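Local structure of iron-rich dpsA-homolog protein (Halobacterium salinarum, 1TKP) at residues Asn40-Tyr45 with Thr73-Ala78. The protein probably protects DNA from oxidative damage by oxidising ferrous iron with hydrogen peroxide and storing it as a ferric mineral inside a hollow dodecamer. Residues are numbered along the deposited sequence; the frame is centred on the assembly and turned at random.
With FE (Fe (III) ion), chain K; FE (Fe (III) ion), chain L.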
ATOM      1  N   ASN A  40     -34.051   2.100  11.452  1.00 23.64           N
ATOM      2  CA  ASN A  40     -34.068   3.254  10.570  1.00 23.17           C
ATOM      3  C   ASN A  40     -32.878   3.333   9.736  1.00 24.13           C
ATOM      4  O   ASN A  40     -33.022   3.722   8.616  1.00 24.60           O
ATOM      5  CB  ASN A  40     -34.194   4.540  11.339  1.00 22.84           C
ATOM      6  CG  ASN A  40     -35.615   4.759  11.896  1.00 26.42           C
ATOM      7  OD1 ASN A  40     -36.656   4.348  11.279  1.00 31.82           O
ATOM      8  ND2 ASN A  40     -35.671   5.312  13.096  1.00 25.70           N
ATOM      9  N   VAL A  41     -31.688   3.007  10.271  1.00 24.11           N
ATOM     10  CA  VAL A  41     -30.443   3.180   9.505  1.00 25.12           C
ATOM     11  C   VAL A  41     -30.410   2.073   8.395  1.00 26.13           C
ATOM     12  O   VAL A  41     -30.023   2.344   7.324  1.00 26.92           O
ATOM     13  CB  VAL A  41     -29.236   3.005  10.384  1.00 25.89           C
ATOM     14  CG1 VAL A  41     -28.066   2.818   9.562  1.00 27.87           C
ATOM     15  CG2 VAL A  41     -28.953   4.267  11.233  1.00 27.66           C
ATOM     16  N   TYR A  42     -30.850   0.844   8.687  1.00 25.97           N
ATOM     17  CA  TYR A  42     -30.950  -0.121   7.648  1.00 25.75           C
ATOM     18  C   TYR A  42     -32.061   0.201   6.627  1.00 27.24           C
ATOM     19  O   TYR A  42     -31.915  -0.162   5.441  1.00 26.36           O
ATOM     20  CB  TYR A  42     -31.200  -1.506   8.247  1.00 27.52           C
ATOM     21  CG  TYR A  42     -30.021  -2.390   8.035  1.00 26.45           C
ATOM     22  CD1 TYR A  42     -29.519  -3.176   9.079  1.00 22.06           C
ATOM     23  CD2 TYR A  42     -29.324  -2.329   6.839  1.00 25.29           C
ATOM     24  CE1 TYR A  42     -28.374  -3.937   8.882  1.00 22.13           C
ATOM     25  CE2 TYR A  42     -28.155  -3.048   6.639  1.00 26.41           C
ATOM     26  CZ  TYR A  42     -27.713  -3.874   7.681  1.00 28.12           C
ATOM     27  OH  TYR A  42     -26.614  -4.696   7.545  1.00 31.27           O
ATOM     28  N   VAL A  43     -33.179   0.857   6.993  1.00 26.65           N
ATOM     29  CA  VAL A  43     -33.978   1.292   5.853  1.00 24.85           C
ATOM     30  C   VAL A  43     -33.308   2.448   5.076  1.00 26.63           C
ATOM     31  O   VAL A  43     -33.364   2.524   3.817  1.00 26.61           O
ATOM     32  CB  VAL A  43     -35.505   1.518   6.080  1.00 26.10           C
ATOM     33  CG1 VAL A  43     -36.174   0.670   7.177  1.00 26.14           C
ATOM     34  CG2 VAL A  43     -35.927   2.890   6.046  1.00 29.31           C
ATOM     35  N   LEU A  44     -32.614   3.323   5.782  1.00 23.82           N
ATOM     36  CA  LEU A  44     -31.873   4.330   5.078  1.00 24.58           C
ATOM     37  C   LEU A  44     -30.922   3.649   4.072  1.00 24.81           C
ATOM     38  O   LEU A  44     -30.852   4.035   2.908  1.00 24.01           O
ATOM     39  CB  LEU A  44     -31.002   5.064   6.075  1.00 22.98           C
ATOM     40  CG  LEU A  44     -30.071   6.093   5.433  1.00 27.20           C
ATOM     41  CD1 LEU A  44     -30.837   7.093   4.548  1.00 21.11           C
ATOM     42  CD2 LEU A  44     -29.209   6.870   6.439  1.00 21.36           C
ATOM     43  N   TYR A  45     -30.204   2.626   4.543  1.00 23.63           N
ATOM     44  CA  TYR A  45     -29.194   2.009   3.705  1.00 24.44           C
ATOM     45  C   TYR A  45     -29.877   1.460   2.429  1.00 25.65           C
ATOM     46  O   TYR A  45     -29.429   1.690   1.312  1.00 25.60           O
ATOM     47  CB  TYR A  45     -28.451   0.913   4.515  1.00 23.75           C
ATOM     48  CG  TYR A  45     -27.826  -0.171   3.668  1.00 23.14           C
ATOM     49  CD1 TYR A  45     -26.426  -0.085   3.269  1.00 25.83           C
ATOM     50  CD2 TYR A  45     -28.548  -1.280   3.332  1.00 21.19           C
ATOM     51  CE1 TYR A  45     -25.821  -1.114   2.544  1.00 20.43           C
ATOM     52  CE2 TYR A  45     -28.000  -2.285   2.585  1.00 25.01           C
ATOM     53  CZ  TYR A  45     -26.657  -2.204   2.224  1.00 25.92           C
ATOM     54  OH  TYR A  45     -26.165  -3.186   1.459  1.00 27.40           O
ATOM     55  N   THR A  73     -21.654   3.865   4.532  1.00 26.62           N
ATOM     56  CA  THR A  73     -21.496   4.433   5.849  1.00 27.59           C
ATOM     57  C   THR A  73     -22.708   3.918   6.685  1.00 27.29           C
ATOM     58  O   THR A  73     -22.540   3.564   7.842  1.00 27.93           O
ATOM     59  CB  THR A  73     -21.457   5.927   5.722  1.00 27.28           C
ATOM     60  OG1 THR A  73     -20.144   6.253   5.287  1.00 32.30           O
ATOM     61  CG2 THR A  73     -21.548   6.654   7.062  1.00 25.92           C
ATOM     62  N   ALA A  74     -23.874   3.784   6.087  1.00 26.11           N
ATOM     63  CA  ALA A  74     -25.108   3.529   6.880  1.00 25.19           C
ATOM     64  C   ALA A  74     -25.007   2.135   7.284  1.00 25.47           C
ATOM     65  O   ALA A  74     -25.273   1.705   8.418  1.00 26.36           O
ATOM     66  CB  ALA A  74     -26.371   3.803   6.018  1.00 24.33           C
ATOM     67  N   GLU A  75     -24.512   1.353   6.356  1.00 27.66           N
ATOM     68  CA  GLU A  75     -24.287  -0.103   6.608  1.00 28.49           C
ATOM     69  C   GLU A  75     -23.371  -0.322   7.815  1.00 27.45           C
ATOM     70  O   GLU A  75     -23.600  -1.184   8.701  1.00 27.64           O
ATOM     71  CB  GLU A  75     -23.716  -0.775   5.342  1.00 29.15           C
ATOM     72  CG  GLU A  75     -23.764  -2.300   5.424  1.00 35.60           C
ATOM     73  CD  GLU A  75     -22.740  -3.015   4.564  1.00 43.31           C
ATOM     74  OE1 GLU A  75     -22.178  -2.367   3.596  1.00 46.05           O
ATOM     75  OE2 GLU A  75     -22.502  -4.236   4.860  1.00 45.66           O
ATOM     76  N   GLU A  76     -22.380   0.508   7.908  1.00 26.44           N
ATOM     77  CA  GLU A  76     -21.338   0.389   8.916  1.00 27.51           C
ATOM     78  C   GLU A  76     -21.926   0.891  10.208  1.00 26.29           C
ATOM     79  O   GLU A  76     -21.728   0.283  11.274  1.00 25.03           O
ATOM     80  CB  GLU A  76     -20.199   1.401   8.596  1.00 30.79           C
ATOM     81  CG  GLU A  76     -18.853   0.918   8.045  1.00 41.69           C
ATOM     82  CD  GLU A  76     -18.011   2.045   7.333  1.00 54.47           C
ATOM     83  OE1 GLU A  76     -17.655   3.197   7.917  1.00 62.52           O
ATOM     84  OE2 GLU A  76     -17.642   1.757   6.178  1.00 55.70           O
ATOM     85  N   VAL A  77     -22.705   1.959  10.093  1.00 24.88           N
ATOM     86  CA  VAL A  77     -23.424   2.441  11.283  1.00 25.17           C
ATOM     87  C   VAL A  77     -24.385   1.357  11.764  1.00 24.85           C
ATOM     88  O   VAL A  77     -24.398   1.012  12.923  1.00 25.96           O
ATOM     89  CB  VAL A  77     -24.171   3.804  11.081  1.00 24.90           C
ATOM     90  CG1 VAL A  77     -24.841   4.168  12.302  1.00 19.41           C
ATOM     91  CG2 VAL A  77     -23.104   4.975  10.787  1.00 25.04           C
ATOM     92  N   ALA A  78     -25.120   0.740  10.860  1.00 23.51           N
ATOM     93  CA  ALA A  78     -26.080  -0.228  11.368  1.00 22.58           C
ATOM     94  C   ALA A  78     -25.316  -1.383  12.011  1.00 24.61           C
ATOM     95  O   ALA A  78     -25.734  -1.951  13.055  1.00 23.58           O
ATOM     96  CB  ALA A  78     -26.907  -0.777  10.280  1.00 21.00           C
TER
HETATM   97 FE    FE K 315     -20.347  -3.035   2.456  0.50 55.74          FE
HETATM   98 FE    FE L 316     -20.673  -5.230   3.546  0.50 50.37          FE
HETATM   99  O   HOH W   1     -24.325  -3.668   8.804  1.00 21.04           O
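Val41 and Ala78 meet in the apolar seam between two helices, with Val41 CG1 3.8 Å from Ala78 CB. The same methyl reaches across to Ala74 CB. CG1 lies anti to the backbone N (chi1 165°), which leaves CG2 to meet Val77 CG1. Further along, Ala74 CB packs 3.9 Å from Tyr45 CB and also touches Leu44 CD2. The segment axes approach to 8.5 Å, consistent with the small side chains of Ala74 and Ala78 facing helix 24-54.

Aromatic contacts line one side of this seam. Ala78 CB sits over one face of the Tyr42 ring, offset toward the rim, as a CH-pi contact 3.9 Å from the ring centroid. The Tyr45 ring runs alongside Glu75, and its CD1 lies 3.5 Å from Glu75 CB. Ring and carboxylate planes are turned 54° apart.

The segments belong to helices 24-54 and 60-87, an antiparallel pair of the ferritin-like four-helix bundle. Ile129 of helix 115-142 packs on Val41 and Leu44.

Polar links are indirect. A water bonds to Tyr42 OH at 2.8 Å and donates to Glu75 O. Tyr42 OH also hydrogen-bonds Tyr45 OH of the second subunit. An alanine in place of Tyr42 would probably uncover Ala78 CB and leave the water and that neighbouring hydroxyl without this partner.

Metal binding falls to Glu75, a residue assigned to iron nucleation. Its extended chain carries the carboxylate to two ferric ions, with Glu75 OE1 2.3 Å from the iron of chain K and Glu75 OE2 2.5 Å from the iron of chain L. Glu75 of the second subunit also binds iron here.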